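Local coordinates for epidermal growth factor receptor pathway substrate 8-like protein 1 (Mus musculus, PDB 2CY5) that probably acts in signalling downstream of the epidermal growth factor receptor, with a phosphotyrosine-binding domain expected to dock short peptide motifs of partner proteins, at residues 32-37 with 83-88; 47-52 with 69-74; 51-54 with 59-62; 77-82 with 124-129; 99-102 with 107-110. All blocks are in the same frame, centred on the assembly; numbering follows the deposited sequence.

Contact 1 of 5, residues 32-37 with 83-88; sequences DASRKL and DAVMPR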
# COMPACT_ATOMS: atom_id res chain seq x y z
N ASP A 32 -18.41 11.55 2.47
CA ASP A 32 -18.07 11.34 1.05
C ASP A 32 -17.43 9.91 0.89
O ASP A 32 -17.74 9.14 -0.06
CB ASP A 32 -17.02 12.26 0.52
CG ASP A 32 -17.48 13.78 0.46
OD1 ASP A 32 -18.71 14.07 0.24
OD2 ASP A 32 -16.59 14.70 0.54
N ALA A 33 -16.60 9.55 1.85
CA ALA A 33 -15.93 8.25 1.78
C ALA A 33 -16.90 7.13 1.90
O ALA A 33 -16.74 6.10 1.17
CB ALA A 33 -14.85 8.14 2.88
N SER A 34 -17.89 7.26 2.83
CA SER A 34 -18.89 6.17 2.95
C SER A 34 -19.71 6.08 1.65
O SER A 34 -20.08 4.97 1.21
CB SER A 34 -19.94 6.39 4.12
OG SER A 34 -19.31 6.59 5.29
N ARG A 35 -19.98 7.23 1.05
CA ARG A 35 -20.76 7.21 -0.20
C ARG A 35 -19.92 6.50 -1.31
O ARG A 35 -20.45 5.73 -2.12
CB ARG A 35 -21.13 8.61 -0.78
CG ARG A 35 -22.17 9.34 0.07
CD ARG A 35 -22.87 10.49 -0.65
NE ARG A 35 -21.97 11.60 -0.85
CZ ARG A 35 -21.56 12.47 0.10
NH1 ARG A 35 -21.97 12.38 1.36
NH2 ARG A 35 -20.74 13.45 -0.23
N LYS A 36 -18.62 6.81 -1.36
CA LYS A 36 -17.82 6.15 -2.43
C LYS A 36 -17.76 4.66 -2.08
O LYS A 36 -17.84 3.84 -2.98
CB LYS A 36 -16.46 6.78 -2.45
CG LYS A 36 -15.45 6.03 -3.36
CD LYS A 36 -14.22 6.95 -3.64
CE LYS A 36 -13.16 6.07 -4.55
NZ LYS A 36 -12.24 7.07 -5.24
N LEU A 37 -17.68 4.25 -0.77
CA LEU A 37 -17.77 2.83 -0.47
C LEU A 37 -19.05 2.15 -1.01
O LEU A 37 -18.98 1.05 -1.55
CB LEU A 37 -17.73 2.53 1.07
CG LEU A 37 -18.04 1.14 1.53
CD1 LEU A 37 -16.82 0.25 1.28
CD2 LEU A 37 -18.37 1.25 3.11
N ASP A 83 -12.09 6.80 12.39
CA ASP A 83 -13.47 7.12 12.78
C ASP A 83 -14.30 5.87 12.65
O ASP A 83 -13.82 4.81 12.16
CB ASP A 83 -14.05 8.12 11.91
CG ASP A 83 -15.20 8.97 12.64
OD1 ASP A 83 -15.76 9.94 12.09
OD2 ASP A 83 -15.56 8.65 13.78
N ALA A 84 -15.52 5.88 13.18
CA ALA A 84 -16.38 4.73 13.04
C ALA A 84 -17.63 5.37 12.45
O ALA A 84 -18.02 6.47 12.83
CB ALA A 84 -16.71 4.10 14.34
N VAL A 85 -18.33 4.70 11.56
CA VAL A 85 -19.50 5.34 10.99
C VAL A 85 -20.50 4.31 10.58
O VAL A 85 -20.11 3.17 10.35
CB VAL A 85 -19.13 6.30 9.80
CG1 VAL A 85 -18.50 5.56 8.70
CG2 VAL A 85 -20.39 7.02 9.28
N MSE A 86 -21.79 4.71 10.56
CA MSE A 86 -22.94 3.86 10.13
C MSE A 86 -23.54 4.47 8.87
O MSE A 86 -24.46 5.28 8.92
CB MSE A 86 -24.08 3.83 11.14
CG MSE A 86 -25.33 3.06 10.68
SE MSE A 86 -25.73 1.95 12.25
CE MSE A 86 -26.15 3.61 13.17
N PRO A 87 -23.04 4.09 7.71
CA PRO A 87 -23.65 4.71 6.52
C PRO A 87 -25.19 4.44 6.38
O PRO A 87 -25.76 3.48 6.96
CB PRO A 87 -22.83 4.10 5.36
CG PRO A 87 -22.52 2.71 5.92
CD PRO A 87 -22.16 2.97 7.36
N ARG A 88 -25.85 5.28 5.59
CA ARG A 88 -27.29 5.10 5.41
C ARG A 88 -27.55 3.76 4.74
O ARG A 88 -26.97 3.44 3.68
CB ARG A 88 -27.86 6.23 4.58
CG ARG A 88 -27.34 7.59 5.05
CD ARG A 88 -28.23 8.71 4.54
NE ARG A 88 -29.59 8.67 5.11
CZ ARG A 88 -30.47 9.67 5.02
NH1 ARG A 88 -30.13 10.79 4.38
NH2 ARG A 88 -31.67 9.56 5.61
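Across this contact the ring of Pro-87 meets Ser-34 by its CB corner, 3.9 Å from Ser-34 CB, and no pair of flat groups stacks. The guanidinium of Arg-35 lies with one face over Asp-32 CA, offset toward the rim, but its modelled position is doubtful; this is a contact inside the helix and does not reach 83-88.

Ser-34 carries the helix side alone. Its OG stands anti to the carbonyl carbon (chi1 -54°), beside the backbone N, where it hydrogen-bonds Val-30 O one turn back. The polar atom is therefore satisfied within its own helix, although it lies against the apolar Val-85, with CG1 3.7 Å and CG2 4.2 Å from OG. Val-85 CG1 sits between its backbone N and carbonyl carbon (chi1 62°), and from there it is the nearer branch. With 117 Å² buried and no hydrogen bond crossing, the joint is a small van der Waals one.

In the phosphotyrosine-binding fold this sets helix 30-42 against the end of edge strand 79-85. Ala-33 and Leu-37 extend the packing to Leu-96 and Leu-94 of strand 94-99, which Pro-87 also touches, and Leu-37 reaches Val-17 of strand 9-20.

Contact 2 of 5, residues 47-52 with 69-74; sequences WAQEML and EELESY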
# COMPACT_ATOMS: atom_id res chain seq x y z
N TRP A 47 -15.32 -6.86 -1.25
CA TRP A 47 -15.51 -8.25 -0.83
C TRP A 47 -14.83 -8.40 0.55
O TRP A 47 -13.65 -8.15 0.69
CB TRP A 47 -14.87 -9.28 -1.83
CG TRP A 47 -15.54 -9.18 -3.20
CD1 TRP A 47 -15.28 -8.22 -4.20
CD2 TRP A 47 -16.73 -9.89 -3.65
NE1 TRP A 47 -16.25 -8.28 -5.21
CE2 TRP A 47 -17.13 -9.27 -4.92
CE3 TRP A 47 -17.49 -10.95 -3.13
CZ2 TRP A 47 -18.27 -9.72 -5.65
CZ3 TRP A 47 -18.64 -11.39 -3.88
CH2 TRP A 47 -19.00 -10.77 -5.12
N ALA A 48 -15.64 -8.77 1.54
CA ALA A 48 -15.26 -8.94 2.94
C ALA A 48 -14.23 -9.99 3.14
O ALA A 48 -14.34 -11.18 2.72
CB ALA A 48 -16.56 -9.19 3.80
N GLN A 49 -13.17 -9.61 3.77
CA GLN A 49 -12.10 -10.58 4.03
C GLN A 49 -11.81 -10.55 5.46
O GLN A 49 -11.43 -9.49 5.98
CB GLN A 49 -10.87 -10.21 3.25
CG GLN A 49 -9.67 -11.09 3.53
CD GLN A 49 -8.50 -10.81 2.53
OE1 GLN A 49 -8.73 -10.67 1.32
NE2 GLN A 49 -7.25 -10.74 3.04
N GLU A 50 -11.83 -11.71 6.16
CA GLU A 50 -11.65 -11.68 7.60
C GLU A 50 -10.23 -11.48 7.98
O GLU A 50 -9.33 -12.00 7.39
CB GLU A 50 -12.25 -12.97 8.29
CG GLU A 50 -12.26 -12.74 9.86
CD GLU A 50 -12.88 -13.96 10.62
OE1 GLU A 50 -14.03 -14.26 10.27
OE2 GLU A 50 -12.23 -14.56 11.52
N MSE A 51 -9.97 -10.64 8.98
CA MSE A 51 -8.61 -10.38 9.38
C MSE A 51 -8.59 -10.08 10.88
O MSE A 51 -9.59 -9.72 11.50
CB MSE A 51 -8.09 -9.05 8.71
CG MSE A 51 -7.56 -9.17 7.36
SE MSE A 51 -7.00 -7.38 6.74
CE MSE A 51 -6.72 -8.19 4.92
N LEU A 52 -7.42 -10.17 11.41
CA LEU A 52 -7.11 -9.83 12.83
C LEU A 52 -6.47 -8.47 12.91
O LEU A 52 -5.35 -8.28 12.43
CB LEU A 52 -6.04 -10.76 13.35
CG LEU A 52 -6.10 -11.12 14.83
CD1 LEU A 52 -7.46 -10.85 15.49
CD2 LEU A 52 -5.77 -12.63 14.87
N GLU A 69 0.20 -14.71 10.50
CA GLU A 69 1.27 -13.90 9.92
C GLU A 69 0.84 -12.50 9.58
O GLU A 69 -0.29 -12.29 9.23
CB GLU A 69 1.79 -14.51 8.67
CG GLU A 69 0.77 -14.73 7.66
CD GLU A 69 1.42 -15.26 6.39
OE1 GLU A 69 2.35 -14.54 5.86
OE2 GLU A 69 1.01 -16.39 5.94
N GLU A 70 1.75 -11.56 9.70
CA GLU A 70 1.46 -10.17 9.43
C GLU A 70 1.13 -9.88 7.99
O GLU A 70 1.93 -10.22 7.13
CB GLU A 70 2.60 -9.28 9.84
CG GLU A 70 2.38 -7.82 9.64
CD GLU A 70 3.52 -7.02 10.27
OE1 GLU A 70 3.96 -7.38 11.41
OE2 GLU A 70 3.99 -6.04 9.64
N LEU A 71 -0.02 -9.23 7.75
CA LEU A 71 -0.44 -8.89 6.42
C LEU A 71 -0.10 -7.47 6.15
O LEU A 71 0.17 -7.13 5.02
CB LEU A 71 -1.91 -9.04 6.26
CG LEU A 71 -2.55 -10.39 6.36
CD1 LEU A 71 -4.06 -10.23 6.12
CD2 LEU A 71 -1.86 -11.28 5.31
N GLU A 72 -0.11 -6.59 7.17
CA GLU A 72 0.23 -5.21 6.92
C GLU A 72 0.42 -4.54 8.28
O GLU A 72 -0.15 -5.02 9.28
CB GLU A 72 -0.94 -4.53 6.19
CG GLU A 72 -0.50 -3.17 5.64
CD GLU A 72 0.61 -3.26 4.52
OE1 GLU A 72 0.43 -4.12 3.61
OE2 GLU A 72 1.63 -2.48 4.52
N SER A 73 1.17 -3.45 8.35
CA SER A 73 1.28 -2.74 9.58
C SER A 73 1.38 -1.24 9.37
O SER A 73 1.94 -0.73 8.43
CB SER A 73 2.47 -3.22 10.34
OG SER A 73 3.62 -2.94 9.62
N TYR A 74 0.76 -0.48 10.22
CA TYR A 74 0.82 0.95 10.13
C TYR A 74 1.29 1.58 11.44
O TYR A 74 0.55 1.60 12.43
CB TYR A 74 -0.57 1.46 9.83
CG TYR A 74 -1.29 0.78 8.66
CD1 TYR A 74 -2.13 -0.31 8.90
CD2 TYR A 74 -1.10 1.22 7.31
CE1 TYR A 74 -2.76 -1.00 7.87
CE2 TYR A 74 -1.73 0.55 6.25
CZ TYR A 74 -2.56 -0.58 6.54
OH TYR A 74 -3.16 -1.37 5.57
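Met-51, present as selenomethionine, and Leu-71 make the tight part of this contact. The single methyl CD1 of Leu-71 takes nearly all of it: it lies 3.6 Å from Met-51 CE, 3.9 Å from Met-51 CG and 4.1 Å from Met-51 SE, so it lies alongside the outer part of the extended chain, from CG past SE to CE. The two side chains cross obliquely. Met-51 starts with CG beside its backbone N (chi1 -84°) and runs extended from there, which carries CE out to the leucine.

The looser part is at Gln-49, whose NE2 comes only to 4.5 Å from the same Leu-71 CD1, a marginal approach. Here the second subunit closes in: its Glu-103 packs on both Gln-49 and Met-51. Farther along, the segment 69-74 turns to its own polar partners, and Ser-73 OG donates to Glu-70 OE2 from above the carboxylate plane at 3.1 Å.

The nearest CA atoms, those of Met-51 and Leu-71, are 8.8 Å apart because strand 59-63 runs between strands 49-55 and 70-75. A classic beta bulge sets Leu-71 and Glu-72 together opposite Leu-62 of that middle strand. No hydrogen bond or charge pair joins the two segments, so the chemistry implies apolar contact reaching over an intervening strand, with the sheet's cohesion left to the backbone bonds of 59-63.

Contact 3 of 5, residues 51-54 with 59-62; sequences MLLR and QVTL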
# COMPACT_ATOMS: atom_id res chain seq x y z
N MSE A 51 -9.97 -10.64 8.98
CA MSE A 51 -8.61 -10.38 9.38
C MSE A 51 -8.59 -10.08 10.88
O MSE A 51 -9.59 -9.72 11.50
CB MSE A 51 -8.09 -9.05 8.71
CG MSE A 51 -7.56 -9.17 7.36
SE MSE A 51 -7.00 -7.38 6.74
CE MSE A 51 -6.72 -8.19 4.92
N LEU A 52 -7.42 -10.17 11.41
CA LEU A 52 -7.11 -9.83 12.83
C LEU A 52 -6.47 -8.47 12.91
O LEU A 52 -5.35 -8.28 12.43
CB LEU A 52 -6.04 -10.76 13.35
CG LEU A 52 -6.10 -11.12 14.83
CD1 LEU A 52 -7.46 -10.85 15.49
CD2 LEU A 52 -5.77 -12.63 14.87
N LEU A 53 -7.14 -7.52 13.56
CA LEU A 53 -6.60 -6.16 13.68
C LEU A 53 -6.03 -5.97 15.13
O LEU A 53 -6.74 -6.20 16.18
CB LEU A 53 -7.71 -5.12 13.32
CG LEU A 53 -7.20 -3.66 13.28
CD1 LEU A 53 -8.26 -2.63 12.72
CD2 LEU A 53 -6.98 -3.13 14.73
N ARG A 54 -4.73 -5.75 15.19
CA ARG A 54 -4.04 -5.59 16.45
C ARG A 54 -3.58 -4.19 16.77
O ARG A 54 -2.99 -3.50 15.94
CB ARG A 54 -2.96 -6.65 16.51
CG ARG A 54 -2.18 -6.63 17.84
CD ARG A 54 -0.98 -7.65 17.95
NE ARG A 54 -1.45 -9.04 17.82
CZ ARG A 54 -0.61 -10.07 17.56
NH1 ARG A 54 0.71 -9.88 17.39
NH2 ARG A 54 -1.09 -11.29 17.44
N GLN A 59 1.93 0.74 16.84
CA GLN A 59 1.35 0.47 15.50
C GLN A 59 0.08 -0.27 15.48
O GLN A 59 -0.32 -0.88 16.51
CB GLN A 59 2.29 -0.30 14.64
CG GLN A 59 2.69 -1.65 15.13
CD GLN A 59 3.73 -2.37 14.13
OE1 GLN A 59 3.65 -3.56 13.92
NE2 GLN A 59 4.66 -1.61 13.55
N VAL A 60 -0.60 -0.21 14.34
CA VAL A 60 -1.79 -1.00 14.10
C VAL A 60 -1.32 -2.07 13.13
O VAL A 60 -0.66 -1.76 12.10
CB VAL A 60 -2.96 -0.19 13.46
CG1 VAL A 60 -4.09 -1.09 13.04
CG2 VAL A 60 -3.44 0.78 14.46
N THR A 61 -1.58 -3.32 13.46
CA THR A 61 -1.18 -4.47 12.60
C THR A 61 -2.36 -5.28 12.11
O THR A 61 -3.35 -5.43 12.87
CB THR A 61 -0.26 -5.38 13.41
OG1 THR A 61 0.86 -4.59 13.89
CG2 THR A 61 0.25 -6.45 12.55
N LEU A 62 -2.35 -5.79 10.87
CA LEU A 62 -3.39 -6.64 10.36
C LEU A 62 -2.80 -8.06 10.14
O LEU A 62 -1.80 -8.20 9.37
CB LEU A 62 -3.91 -6.16 8.99
CG LEU A 62 -4.45 -4.73 9.15
CD1 LEU A 62 -4.75 -4.18 7.80
CD2 LEU A 62 -5.94 -4.94 9.88
O HOH W 1 -0.11 -4.07 16.42
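Leu-62 spans the gap to two side chains of strand 49-55. Its CB lies 4.0 Å from Met-51 SE, and beyond CG the two methyls part: CD1 stays near the selenium, 4.1 Å from Met-51 SE, while CD2 crosses to Leu-53, 3.8 Å from Leu-53 CG. CG stands beside the backbone N (chi1 -60°), a placement that brings the fork of the chain toward the neighbouring strand. Leu-53 then passes the contact on, its CD2 meeting Val-60 CG1 at 3.9 Å, so Leu-53, Val-60 and Leu-62 pack on a common face of the hairpin.

The backbones register as an antiparallel pair. Arg-54 and Thr-61 form the hydrogen-bonded pair: Arg-54 N gives to Thr-61 O at 2.7 Å and 175°, and Thr-61 N returns to Arg-54 O at 2.9 Å and 170°. Leu-53 and Leu-62 are the adjacent non-hydrogen-bonded pair.

Toward the turn, one water is held by Thr-61 OG1 at 2.8 Å and donates to Gln-59 O at 3.2 Å, with a weaker bond to Arg-54 O. The guanidinium of Arg-54 leads away from strand 59-63, and its NH2 bonds Gln-10 OE1.

The two faces thus differ in chemistry: that of Leu-53, Val-60 and Leu-62 is aliphatic, whereas the other is mixed, with polar groups gathered at Arg-54, Thr-61 and the water beside the aliphatic Leu-52, which packs on Leu-63. Such two-sidedness is consistent with a hairpin of a beta sandwich whose apolar face turns inward.

Contact 4 of 5, residues 77-82 with 124-129; sequences DAIVRC and EDIQGA. With CA (calcium ion), chain B.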
# COMPACT_ATOMS: atom_id res chain seq x y z
N ASP A 77 2.47 6.83 13.60
CA ASP A 77 2.85 8.10 12.92
C ASP A 77 2.19 8.23 11.51
O ASP A 77 1.98 9.30 11.05
CB ASP A 77 4.38 8.05 12.69
CG ASP A 77 4.92 9.36 12.38
OD1 ASP A 77 6.10 9.42 11.94
OD2 ASP A 77 4.13 10.32 12.61
N ALA A 78 1.94 7.07 10.83
CA ALA A 78 1.28 6.96 9.53
C ALA A 78 -0.24 7.13 9.62
O ALA A 78 -0.87 7.39 8.62
CB ALA A 78 1.61 5.54 8.93
N ILE A 79 -0.90 7.02 10.77
CA ILE A 79 -2.39 7.19 10.78
C ILE A 79 -2.83 8.62 10.83
O ILE A 79 -2.51 9.32 11.75
CB ILE A 79 -2.96 6.32 12.00
CG1 ILE A 79 -2.42 4.91 11.80
CG2 ILE A 79 -4.44 6.37 12.12
CD1 ILE A 79 -2.89 3.92 12.87
N VAL A 80 -3.64 9.10 9.93
CA VAL A 80 -3.93 10.49 9.94
C VAL A 80 -5.29 10.62 10.47
O VAL A 80 -5.62 11.68 10.92
CB VAL A 80 -3.75 11.19 8.52
CG1 VAL A 80 -2.94 10.35 7.52
CG2 VAL A 80 -5.04 11.26 7.80
N ARG A 81 -6.13 9.59 10.41
CA ARG A 81 -7.48 9.71 10.96
C ARG A 81 -8.12 8.36 11.28
O ARG A 81 -7.97 7.37 10.48
CB ARG A 81 -8.46 10.37 10.02
CG ARG A 81 -9.72 10.63 10.81
CD ARG A 81 -10.56 11.84 10.28
NE ARG A 81 -11.79 12.02 11.01
CZ ARG A 81 -12.86 12.57 10.50
NH1 ARG A 81 -12.83 13.05 9.25
NH2 ARG A 81 -14.00 12.49 11.19
N CYS A 82 -8.98 8.29 12.34
CA CYS A 82 -9.61 7.00 12.59
C CYS A 82 -11.03 7.34 13.01
O CYS A 82 -11.15 8.17 13.91
CB CYS A 82 -8.85 6.29 13.74
SG CYS A 82 -9.73 4.76 14.15
N GLU A 124 -12.02 3.78 19.57
CA GLU A 124 -11.54 4.41 20.81
C GLU A 124 -10.22 3.91 21.14
O GLU A 124 -9.48 4.71 21.61
CB GLU A 124 -12.47 4.10 22.03
CG GLU A 124 -13.69 4.94 22.14
CD GLU A 124 -14.53 4.32 23.37
OE1 GLU A 124 -15.46 3.45 23.16
OE2 GLU A 124 -14.16 4.65 24.52
N ASP A 125 -9.91 2.64 20.92
CA ASP A 125 -8.63 2.09 21.24
C ASP A 125 -7.50 2.69 20.38
O ASP A 125 -6.44 3.19 20.87
CB ASP A 125 -8.70 0.57 21.03
CG ASP A 125 -7.44 -0.15 21.53
OD1 ASP A 125 -6.60 0.51 22.16
OD2 ASP A 125 -7.30 -1.37 21.38
N ILE A 126 -7.78 2.78 19.08
CA ILE A 126 -6.73 3.39 18.21
C ILE A 126 -6.60 4.81 18.55
O ILE A 126 -5.49 5.32 18.64
CB ILE A 126 -7.15 3.25 16.70
CG1 ILE A 126 -7.07 1.70 16.44
CG2 ILE A 126 -6.31 4.26 15.76
CD1 ILE A 126 -7.62 1.30 14.97
N GLN A 127 -7.71 5.51 18.78
CA GLN A 127 -7.55 6.99 19.09
C GLN A 127 -6.78 7.19 20.45
O GLN A 127 -5.97 8.12 20.58
CB GLN A 127 -8.91 7.65 19.23
CG GLN A 127 -8.80 9.15 19.40
CD GLN A 127 -8.02 9.84 18.26
OE1 GLN A 127 -8.39 9.68 17.05
NE2 GLN A 127 -6.92 10.60 18.61
N GLY A 128 -7.05 6.33 21.44
CA GLY A 128 -6.27 6.36 22.69
C GLY A 128 -4.78 6.10 22.42
O GLY A 128 -3.89 6.83 22.99
N ALA A 129 -4.49 5.18 21.50
CA ALA A 129 -3.10 4.86 21.22
C ALA A 129 -2.47 6.03 20.45
O ALA A 129 -1.32 6.41 20.79
CB ALA A 129 -2.89 3.50 20.50
CA CA B . -5.01 0.25 23.90
O HOH W 2 -8.41 10.25 14.42
O HOH W 3 -11.24 8.91 17.12
O HOH W 4 -4.72 -1.74 22.60
O HOH W 5 -5.25 2.47 23.43
O HOH W 6 -2.70 0.44 23.15
O HOH W 7 -7.01 0.03 25.11
O HOH W 8 -4.52 1.45 25.95
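Gln-127 OE1 is gripped by two waters that tie it to the backbone of Cys-82. Water 2 donates to Gln-127 OE1 at 2.7 Å and accepts from Cys-82 N at 2.9 Å; water 3 donates to Gln-127 OE1 at 3.0 Å and to Cys-82 O at 3.3 Å. One amide oxygen thereby serves both the N-H and the C=O of a residue on the edge strand, with no direct hydrogen bond between the segments.

Beneath this polar bridge lies an apolar one. Cys-82 SG, anti to its own backbone N (chi1 175°), rests 3.8 Å from Ile-126 CG2, a methyl that also meets Cys-82 CB. Ile-79 CD1 approaches the same CG2 more loosely, at 4.5 Å. The local axes of strand 79-82 and helix 124-129 pass 9.1 Å apart at 142°, and a classic beta bulge puts Val-80 and Arg-81 together opposite Val-98 of the adjoining strand 94-99.

Asp-125, which does not touch 77-82, binds the calcium ion through OD1 at 2.4 Å; five waters and Ala-6 O complete seven ligands. Its OD2 is hydrogen-bonded to Tyr-11 OH, and calcium-bound water 4 lies within bonding reach of it, while water 5 donates to Asp-125 O.

In this fold, peptides characteristically add to the strand corresponding to 79-85, beside the C-terminal helix. Backbone N-H and C=O groups of Cys-82 satisfied by water over an apolar floor are therefore consistent with a peptide groove still filled with solvent.

Contact 5 of 5, residues 99-102 with 107-110; sequences CQEP and PDVH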
# COMPACT_ATOMS: atom_id res chain seq x y z
N CYS A 99 -4.55 6.42 6.25
CA CYS A 99 -3.13 6.35 6.60
C CYS A 99 -2.38 7.16 5.47
O CYS A 99 -2.92 7.30 4.32
CB CYS A 99 -2.69 4.91 6.51
SG CYS A 99 -3.60 4.09 7.80
N GLN A 100 -1.20 7.65 5.79
CA GLN A 100 -0.35 8.31 4.72
C GLN A 100 0.93 7.54 4.90
O GLN A 100 1.68 7.73 5.91
CB GLN A 100 -0.11 9.82 5.04
CG GLN A 100 0.97 10.52 4.04
CD GLN A 100 0.54 10.26 2.58
OE1 GLN A 100 1.07 9.39 1.88
NE2 GLN A 100 -0.43 10.97 2.15
N GLU A 101 1.12 6.53 4.09
CA GLU A 101 2.35 5.73 4.18
C GLU A 101 3.50 6.66 3.58
O GLU A 101 3.30 7.47 2.57
CB GLU A 101 2.23 4.50 3.36
CG GLU A 101 1.23 3.53 3.93
CD GLU A 101 1.19 2.26 3.15
OE1 GLU A 101 2.29 1.72 2.86
OE2 GLU A 101 0.07 1.77 2.81
N PRO A 102 4.69 6.63 4.21
CA PRO A 102 5.86 7.47 3.76
C PRO A 102 6.24 7.35 2.27
O PRO A 102 6.46 8.35 1.55
CB PRO A 102 7.02 6.97 4.66
CG PRO A 102 6.70 5.41 4.81
CD PRO A 102 5.13 5.53 5.12
N PRO A 107 -2.61 9.65 0.41
CA PRO A 107 -3.06 8.88 1.60
C PRO A 107 -4.08 7.81 1.07
O PRO A 107 -4.59 7.88 -0.06
CB PRO A 107 -3.88 9.85 2.41
CG PRO A 107 -3.94 11.17 1.56
CD PRO A 107 -3.05 11.07 0.43
N ASP A 108 -4.39 6.83 1.93
CA ASP A 108 -5.36 5.80 1.52
C ASP A 108 -6.47 5.79 2.62
O ASP A 108 -6.14 6.07 3.84
CB ASP A 108 -4.69 4.43 1.68
CG ASP A 108 -3.50 4.22 0.72
OD1 ASP A 108 -3.84 4.55 -0.43
OD2 ASP A 108 -2.36 3.73 1.08
N VAL A 109 -7.66 5.41 2.15
CA VAL A 109 -8.78 5.18 3.06
C VAL A 109 -8.93 3.64 3.22
O VAL A 109 -9.04 2.95 2.19
CB VAL A 109 -10.04 5.73 2.46
CG1 VAL A 109 -11.29 5.17 3.28
CG2 VAL A 109 -9.86 7.29 2.45
N HIS A 110 -8.94 3.12 4.43
CA HIS A 110 -9.20 1.69 4.62
C HIS A 110 -10.61 1.56 5.40
O HIS A 110 -10.85 2.26 6.43
CB HIS A 110 -8.16 1.09 5.49
CG HIS A 110 -6.74 1.24 5.02
ND1 HIS A 110 -6.16 0.36 4.13
CD2 HIS A 110 -5.79 2.19 5.29
CE1 HIS A 110 -4.92 0.78 3.86
NE2 HIS A 110 -4.67 1.89 4.54
O HOH W 9 -0.62 6.12 1.70
O HOH W 10 -2.20 2.81 3.46
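Cys-99 and Asp-108 form the pair that closes the loop of a beta hairpin, strands 94-99 and 108-114 of the antiparallel sheet in the phosphotyrosine-binding fold, and the pair is a hydrogen-bonded one. Cys-99 N gives to Asp-108 O at 2.9 Å and Asp-108 N to Cys-99 O at 2.8 Å. Beside them Cys-99 SG comes obliquely to the His-110 ring, 3.8 Å from CD2.

Gln-100 bends at chi2 (53°), after CG has set out opposite the backbone N, and its end comes alongside Pro-107, with Gln-100 CD 3.9 Å from Pro-107 N. Replacing it by an alanine would probably strip Pro-107 of the side chain lying against it and open a gap there.

The next shell is acidic. Glu-101 OE2 and Asp-108 OD2 approach to 3.6 Å with their carboxylate planes 70° apart, a like-charged pair probably eased by what surrounds it. Arg-104 of the second subunit makes a salt bridge to Asp-108 OD2, and Arg-104 of the same chain lies at long ion-pair range from both acids. Water 9 links Glu-101 N to Asp-108 OD2.

Farther out, His-110 is positioned by ND1 bonding to Thr-18 OG1 of strand 9-20, while Tyr-74 meets its ring. The other nitrogen reaches the acids through a water: water 10 sits at the ring edge, in plane, 2.8 Å from His-110 NE2, and donates to both Glu-101 OE2 and Asp-108 OD2 at 2.6 Å.

All five contacts lie in one phosphotyrosine-binding domain and draw on a single antiparallel sheet. Contacts 2 and 3, their centres 7 Å apart, both start from strand 49-55, and strand 59-63 of contact 3 lies between the two strands of contact 2. Contact 1, its centre about 20 Å from that of contact 2, lies on the other side of the chain's centre, where helix 30-42 packs. Strand 79-85 joins contacts 1 and 4, whose segments alternate along the chain. Contact 4 touches contacts 3 and 5: Ile-79 CD1 packs on Val-60 CG2, and Ala-78 O lies by Gln-100 N. Contacts 2, 5 and, through the shared Met-51, 3 touch the second subunit; the segments of contact 4 do not.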